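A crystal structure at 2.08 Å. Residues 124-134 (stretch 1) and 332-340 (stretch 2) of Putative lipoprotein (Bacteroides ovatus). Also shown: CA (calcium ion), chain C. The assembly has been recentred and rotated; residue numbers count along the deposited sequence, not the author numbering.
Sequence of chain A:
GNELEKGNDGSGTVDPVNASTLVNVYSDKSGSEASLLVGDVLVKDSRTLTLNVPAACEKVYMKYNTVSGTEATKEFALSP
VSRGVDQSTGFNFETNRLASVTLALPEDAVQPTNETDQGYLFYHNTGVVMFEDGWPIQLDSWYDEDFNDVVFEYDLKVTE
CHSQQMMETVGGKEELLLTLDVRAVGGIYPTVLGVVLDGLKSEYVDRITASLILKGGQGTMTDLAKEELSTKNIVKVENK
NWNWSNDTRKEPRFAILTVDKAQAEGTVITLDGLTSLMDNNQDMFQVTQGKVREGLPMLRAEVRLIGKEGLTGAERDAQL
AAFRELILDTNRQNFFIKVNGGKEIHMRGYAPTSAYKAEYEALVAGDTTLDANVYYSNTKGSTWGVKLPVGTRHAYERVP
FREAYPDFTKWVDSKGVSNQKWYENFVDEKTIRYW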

ATOM      1  N   HIS A 124      -6.743  -8.443  -0.776  1.00 22.17           N
ATOM      2  CA  HIS A 124      -5.692  -7.905   0.073  1.00 21.47           C
ATOM      3  C   HIS A 124      -4.463  -7.547  -0.743  1.00 27.27           C
ATOM      4  O   HIS A 124      -3.983  -8.375  -1.539  1.00 26.14           O
ATOM      5  CB  HIS A 124      -5.313  -8.928   1.194  1.00 22.35           C
ATOM      6  CG  HIS A 124      -4.204  -8.476   2.105  1.00 25.19           C
ATOM      7  ND1 HIS A 124      -3.079  -9.246   2.303  1.00 27.34           N
ATOM      8  CD2 HIS A 124      -4.106  -7.356   2.866  1.00 26.78           C
ATOM      9  CE1 HIS A 124      -2.330  -8.577   3.171  1.00 26.54           C
ATOM     10  NE2 HIS A 124      -2.918  -7.439   3.546  1.00 26.64           N
ATOM     11  N   ASN A 125      -3.940  -6.312  -0.532  1.00 23.75           N
ATOM     12  CA  ASN A 125      -2.691  -5.867  -1.166  1.00 23.21           C
ATOM     13  C   ASN A 125      -1.856  -5.071  -0.146  1.00 26.53           C
ATOM     14  O   ASN A 125      -2.373  -4.182   0.537  1.00 24.61           O
ATOM     15  CB  ASN A 125      -2.948  -5.056  -2.452  1.00 21.26           C
ATOM     16  CG  ASN A 125      -1.691  -4.597  -3.142  1.00 33.88           C
ATOM     17  OD1 ASN A 125      -1.414  -3.396  -3.250  1.00 30.72           O
ATOM     18  ND2 ASN A 125      -0.877  -5.535  -3.606  1.00 30.05           N
ATOM     19  N   THR A 126      -0.580  -5.424  -0.024  1.00 23.13           N
ATOM     20  CA  THR A 126       0.340  -4.778   0.923  1.00 21.43           C
ATOM     21  C   THR A 126       1.707  -4.591   0.243  1.00 24.02           C
ATOM     22  O   THR A 126       2.030  -5.295  -0.711  1.00 23.20           O
ATOM     23  CB  THR A 126       0.413  -5.562   2.267  1.00 24.40           C
ATOM     24  OG1 THR A 126       1.235  -4.852   3.195  1.00 21.41           O
ATOM     25  CG2 THR A 126       0.907  -7.011   2.113  1.00 20.63           C
ATOM     26  N   GLY A 127       2.469  -3.619   0.721  1.00 18.99           N
ATOM     27  CA  GLY A 127       3.795  -3.326   0.208  1.00 17.61           C
ATOM     28  C   GLY A 127       4.479  -2.267   1.044  1.00 21.06           C
ATOM     29  O   GLY A 127       3.952  -1.818   2.066  1.00 19.88           O
ATOM     30  N   VAL A 128       5.663  -1.872   0.617  1.00 17.74           N
ATOM     31  CA  VAL A 128       6.420  -0.809   1.272  1.00 16.54           C
ATOM     32  C   VAL A 128       6.712   0.237   0.221  1.00 21.24           C
ATOM     33  O   VAL A 128       7.105  -0.097  -0.898  1.00 21.11           O
ATOM     34  CB  VAL A 128       7.699  -1.263   2.056  1.00 17.51           C
ATOM     35  CG1 VAL A 128       8.798  -1.799   1.126  1.00 16.66           C
ATOM     36  CG2 VAL A 128       8.219  -0.118   2.945  1.00 16.85           C
ATOM     37  N   VAL A 129       6.474   1.493   0.571  1.00 18.76           N
ATOM     38  CA  VAL A 129       6.703   2.599  -0.340  1.00 18.99           C
ATOM     39  C   VAL A 129       7.967   3.290   0.102  1.00 20.87           C
ATOM     40  O   VAL A 129       8.135   3.596   1.288  1.00 18.52           O
ATOM     41  CB  VAL A 129       5.502   3.563  -0.426  1.00 23.35           C
ATOM     42  CG1 VAL A 129       5.825   4.739  -1.333  1.00 23.27           C
ATOM     43  CG2 VAL A 129       4.262   2.841  -0.930  1.00 23.56           C
HETATM   44  N   MSE A 130       8.861   3.530  -0.858  1.00 16.35           N
HETATM   45  CA  MSE A 130      10.132   4.189  -0.592  1.00 14.77           C
HETATM   46  C   MSE A 130      10.283   5.366  -1.484  1.00 19.53           C
HETATM   47  O   MSE A 130      10.315   5.203  -2.691  1.00 19.42           O
HETATM   48  CB  MSE A 130      11.299   3.209  -0.767  1.00 15.02           C
HETATM   49  CG  MSE A 130      11.259   2.098   0.245  1.00 18.51           C
HETATM   50 SE   MSE A 130      12.916   1.113   0.225  0.75 23.25          SE
HETATM   51  CE  MSE A 130      12.329  -0.338   1.342  1.00 19.53           C
ATOM     52  N   PHE A 131      10.436   6.557  -0.886  1.00 17.23           N
ATOM     53  CA  PHE A 131      10.549   7.797  -1.646  1.00 15.82           C
ATOM     54  C   PHE A 131      11.848   8.512  -1.444  1.00 20.58           C
ATOM     55  O   PHE A 131      12.427   8.454  -0.365  1.00 19.98           O
ATOM     56  CB  PHE A 131       9.432   8.766  -1.225  1.00 15.54           C
ATOM     57  CG  PHE A 131       8.214   8.691  -2.077  1.00 16.60           C
ATOM     58  CD1 PHE A 131       8.193   9.275  -3.345  1.00 19.63           C
ATOM     59  CD2 PHE A 131       7.061   8.067  -1.613  1.00 17.08           C
ATOM     60  CE1 PHE A 131       7.042   9.222  -4.131  1.00 19.73           C
ATOM     61  CE2 PHE A 131       5.921   7.986  -2.422  1.00 18.69           C
ATOM     62  CZ  PHE A 131       5.917   8.571  -3.665  1.00 16.71           C
ATOM     63  N   GLU A 132      12.256   9.249  -2.491  1.00 18.46           N
ATOM     64  CA  GLU A 132      13.330  10.238  -2.548  1.00 17.62           C
ATOM     65  C   GLU A 132      12.629  11.593  -2.400  1.00 22.15           C
ATOM     66  O   GLU A 132      11.541  11.768  -2.942  1.00 21.38           O
ATOM     67  CB  GLU A 132      14.142  10.125  -3.852  1.00 18.84           C
ATOM     68  CG  GLU A 132      15.406   9.279  -3.695  1.00 13.68           C
ATOM     69  CD  GLU A 132      16.345   9.789  -2.618  1.00 27.61           C
ATOM     70  OE1 GLU A 132      16.843  10.925  -2.774  1.00 23.18           O
ATOM     71  OE2 GLU A 132      16.566   9.078  -1.609  1.00 19.49           O
ATOM     72  N   ASP A 133      13.210  12.528  -1.660  1.00 21.29           N
ATOM     73  CA  ASP A 133      12.571  13.812  -1.379  1.00 21.96           C
ATOM     74  C   ASP A 133      13.081  14.988  -2.206  1.00 27.86           C
ATOM     75  O   ASP A 133      12.674  16.118  -1.954  1.00 30.41           O
ATOM     76  CB  ASP A 133      12.755  14.152   0.117  1.00 22.72           C
ATOM     77  CG  ASP A 133      14.196  14.221   0.620  1.00 31.82           C
ATOM     78  OD1 ASP A 133      15.121  14.417  -0.213  1.00 30.84           O
ATOM     79  OD2 ASP A 133      14.408  14.013   1.830  1.00 36.35           O
ATOM     80  N   GLY A 134      14.000  14.744  -3.123  1.00 24.35           N
ATOM     81  CA  GLY A 134      14.684  15.805  -3.851  1.00 22.68           C
ATOM     82  C   GLY A 134      14.087  16.312  -5.139  1.00 26.68           C
ATOM     83  O   GLY A 134      14.596  17.309  -5.663  1.00 27.84           O
ATOM     84  N   ARG A 332      -3.967   2.652  -9.490  1.00 22.87           N
ATOM     85  CA  ARG A 332      -5.005   3.389  -8.751  1.00 23.58           C
ATOM     86  C   ARG A 332      -4.516   3.779  -7.321  1.00 26.68           C
ATOM     87  O   ARG A 332      -5.132   4.616  -6.656  1.00 25.73           O
ATOM     88  CB  ARG A 332      -6.319   2.579  -8.691  1.00 23.74           C
ATOM     89  CG  ARG A 332      -6.967   2.335 -10.054  1.00 27.01           C
ATOM     90  CD  ARG A 332      -7.765   3.505 -10.540  1.00 43.35           C
ATOM     91  NE  ARG A 332      -8.452   3.212 -11.799  1.00 54.54           N
ATOM     92  CZ  ARG A 332      -9.133   4.106 -12.514  1.00 62.09           C
ATOM     93  NH1 ARG A 332      -9.238   5.364 -12.094  1.00 49.52           N
ATOM     94  NH2 ARG A 332      -9.707   3.753 -13.655  1.00 42.21           N
ATOM     95  N   GLN A 333      -3.400   3.177  -6.868  1.00 22.98           N
ATOM     96  CA  GLN A 333      -2.836   3.482  -5.565  1.00 22.26           C
ATOM     97  C   GLN A 333      -1.792   4.554  -5.771  1.00 23.72           C
ATOM     98  O   GLN A 333      -0.620   4.257  -5.957  1.00 24.15           O
ATOM     99  CB  GLN A 333      -2.268   2.226  -4.898  1.00 23.72           C
ATOM    100  CG  GLN A 333      -3.191   1.008  -4.963  1.00 27.89           C
ATOM    101  CD  GLN A 333      -2.500  -0.231  -4.460  1.00 41.78           C
ATOM    102  OE1 GLN A 333      -1.276  -0.269  -4.289  1.00 33.92           O
ATOM    103  NE2 GLN A 333      -3.268  -1.275  -4.212  1.00 32.98           N
ATOM    104  N   ASN A 334      -2.246   5.799  -5.843  1.00 19.39           N
ATOM    105  CA  ASN A 334      -1.361   6.903  -6.146  1.00 19.33           C
ATOM    106  C   ASN A 334      -0.735   7.467  -4.858  1.00 21.00           C
ATOM    107  O   ASN A 334      -1.180   8.478  -4.323  1.00 18.25           O
ATOM    108  CB  ASN A 334      -2.094   7.985  -6.971  1.00 18.85           C
ATOM    109  CG  ASN A 334      -1.186   9.107  -7.404  1.00 24.37           C
ATOM    110  OD1 ASN A 334       0.013   9.074  -7.171  1.00 15.96           O
ATOM    111  ND2 ASN A 334      -1.721  10.118  -8.031  1.00 20.56           N
ATOM    112  N   PHE A 335       0.328   6.802  -4.401  1.00 17.87           N
ATOM    113  CA  PHE A 335       1.094   7.187  -3.223  1.00 16.47           C
ATOM    114  C   PHE A 335       1.920   8.451  -3.483  1.00 20.48           C
ATOM    115  O   PHE A 335       2.348   8.701  -4.610  1.00 20.18           O
ATOM    116  CB  PHE A 335       2.030   6.035  -2.795  1.00 16.48           C
ATOM    117  CG  PHE A 335       1.261   4.842  -2.297  1.00 16.28           C
ATOM    118  CD1 PHE A 335       0.595   4.882  -1.080  1.00 16.84           C
ATOM    119  CD2 PHE A 335       1.196   3.677  -3.047  1.00 18.12           C
ATOM    120  CE1 PHE A 335      -0.143   3.781  -0.631  1.00 17.05           C
ATOM    121  CE2 PHE A 335       0.500   2.557  -2.568  1.00 19.62           C
ATOM    122  CZ  PHE A 335      -0.183   2.626  -1.381  1.00 16.24           C
ATOM    123  N   PHE A 336       2.148   9.236  -2.429  1.00 16.01           N
ATOM    124  CA  PHE A 336       2.919  10.477  -2.548  1.00 14.44           C
ATOM    125  C   PHE A 336       3.449  10.911  -1.202  1.00 17.38           C
ATOM    126  O   PHE A 336       2.988  10.439  -0.156  1.00 14.95           O
ATOM    127  CB  PHE A 336       2.063  11.638  -3.167  1.00 14.98           C
ATOM    128  CG  PHE A 336       0.859  12.123  -2.376  1.00 15.95           C
ATOM    129  CD1 PHE A 336      -0.393  11.541  -2.554  1.00 18.69           C
ATOM    130  CD2 PHE A 336       0.971  13.186  -1.485  1.00 17.22           C
ATOM    131  CE1 PHE A 336      -1.505  11.999  -1.846  1.00 19.76           C
ATOM    132  CE2 PHE A 336      -0.143  13.651  -0.780  1.00 20.32           C
ATOM    133  CZ  PHE A 336      -1.371  13.042  -0.948  1.00 19.54           C
ATOM    134  N   ILE A 337       4.389  11.865  -1.248  1.00 14.56           N
ATOM    135  CA  ILE A 337       4.921  12.542  -0.092  1.00 14.58           C
ATOM    136  C   ILE A 337       4.908  14.059  -0.337  1.00 21.41           C
ATOM    137  O   ILE A 337       4.848  14.515  -1.490  1.00 20.79           O
ATOM    138  CB  ILE A 337       6.322  12.057   0.351  1.00 17.65           C
ATOM    139  CG1 ILE A 337       7.421  12.297  -0.752  1.00 18.86           C
ATOM    140  CG2 ILE A 337       6.248  10.602   0.856  1.00 15.97           C
ATOM    141  CD1 ILE A 337       8.751  12.492  -0.256  1.00 19.65           C
ATOM    142  N   LYS A 338       4.935  14.828   0.764  1.00 17.55           N
ATOM    143  CA  LYS A 338       5.130  16.269   0.722  1.00 17.78           C
ATOM    144  C   LYS A 338       6.350  16.624   1.545  1.00 21.62           C
ATOM    145  O   LYS A 338       6.683  15.949   2.528  1.00 20.01           O
ATOM    146  CB  LYS A 338       3.923  17.082   1.198  1.00 18.61           C
ATOM    147  CG  LYS A 338       2.708  17.004   0.316  1.00 19.34           C
ATOM    148  CD  LYS A 338       1.908  18.288   0.489  1.00 28.12           C
ATOM    149  CE  LYS A 338       0.496  18.019   0.857  1.00 39.68           C
ATOM    150  NZ  LYS A 338      -0.282  19.287   0.921  1.00 37.62           N
ATOM    151  N   VAL A 339       7.051  17.653   1.093  1.00 19.74           N
ATOM    152  CA  VAL A 339       8.230  18.165   1.778  1.00 21.04           C
ATOM    153  C   VAL A 339       7.924  19.590   2.191  1.00 26.91           C
ATOM    154  O   VAL A 339       7.014  20.216   1.620  1.00 25.89           O
ATOM    155  CB  VAL A 339       9.523  18.038   0.926  1.00 25.23           C
ATOM    156  CG1 VAL A 339       9.754  16.585   0.492  1.00 24.65           C
ATOM    157  CG2 VAL A 339       9.495  18.970  -0.276  1.00 24.68           C
ATOM    158  N   ASN A 340       8.637  20.083   3.216  1.00 25.60           N
ATOM    159  CA  ASN A 340       8.490  21.433   3.762  1.00 26.39           C
ATOM    160  C   ASN A 340       8.307  22.459   2.642  1.00 33.69           C
ATOM    161  O   ASN A 340       9.116  22.515   1.724  1.00 32.61           O
ATOM    162  CB  ASN A 340       9.722  21.773   4.599  1.00 28.73           C
ATOM    163  CG  ASN A 340       9.586  23.050   5.364  1.00 44.71           C
ATOM    164  OD1 ASN A 340       8.666  23.219   6.177  1.00 36.71           O
ATOM    165  ND2 ASN A 340      10.463  23.990   5.064  1.00 35.66           N
TER
HETATM  166 CA    CA C 458      17.674  10.590  -0.464  1.00 20.66          CA
HETATM  167  O   HOH W   1      17.783  12.941  -0.833  1.00 21.04           O
HETATM  168  O   HOH W   2      18.759  11.593   1.376  1.00 18.14           O
HETATM  169  O   HOH W   3      19.798  10.226  -1.562  1.00 17.06           O

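This is a side-chain packing contact between two strands of one chain, mostly apolar, with a single hydrogen bond between the stretches near the start of both. The strands, 124-131 and 333-339, run in roughly the same direction, with 41° between their axes. The axes come no closer than 8.4 Å. No backbone hydrogen bond joins the stretches, so they face each other through their side chains and do not pair as neighbours in a sheet.

Alternation along each strand sets the pattern. Asn-125, Val-129 and Phe-131 point toward stretch 2. Gln-333, Phe-335, Ile-337 and Val-339 point toward stretch 1. Gly-127 has no side chain to offer and makes no contact. The backbones draw nearer along the chain: Asn-125 CA lies 10.3 Å from Gln-333 CA, whereas Asp-133 CA lies 6.9 Å from Val-339 CA. The wider end is bridged by the polar side chains of Asn-125 and Gln-333.

There, Gln-333 NE2 donates to Asn-125 OD1 at 3.0 Å. The N-H...O angle of 158° is close to straight. Gln-333 OE1 is also near, 3.3 Å from Asn-125 OD1, but both atoms are acceptors and no hydrogen bond forms between them. Each of these three atoms has a further hydrogen bond elsewhere in the structure.

The next pair is apolar. Val-129 CG2 lies over one face of the Phe-335 ring, 3.9 Å from the ring centroid and 17° off the ring normal. This is a CH-pi contact. The closest ring atom is Phe-335 CD2, 3.8 Å from Val-129 CG2. The t rotamer of Val-129 and the m rotamer of Phe-335 accompany this arrangement.

Phe-131 has the largest area covered by the opposing stretch, 84 Å². Its ring touches three successive residues of stretch 2. Ile-337 covers one face: its CG1 is 4.2 Å from the centroid of the Phe-131 ring, 24° off the normal, again a CH-pi contact. Ile-337 CG2 also packs against the ring, 3.6 Å from Phe-131 CD2. At the ring edge, Phe-131 CZ is 3.7 Å from the carbonyl oxygen Phe-335 O. Phe-131 CZ is also 3.7 Å from Phe-336 CA. Phe-336 therefore meets the ring through its backbone, while its CA-to-CB bond points away.

Beyond the first strand, the contact continues into the loop. Ile-337 CD1 reaches the backbone there, 3.9 Å from Glu-132 O and 4.2 Å from Asp-133 CA. Val-339 CG1 sits 3.8 Å from Asp-133 O and 3.9 Å from Asp-133 CB. These are packing contacts only. The Asp-133 carboxylate leads away from stretch 2, and its OD1 accepts a hydrogen bond from water 1 at 3.1 Å.

The CA-to-CB bond of Glu-132 points away. Its carboxylate binds the calcium ion through both oxygens, with Glu-132 OE1 at 2.5 Å and Glu-132 OE2 at 2.2 Å from the calcium ion. Water 1 is a ligand of the same ion, so it links Asp-133 to the metal site.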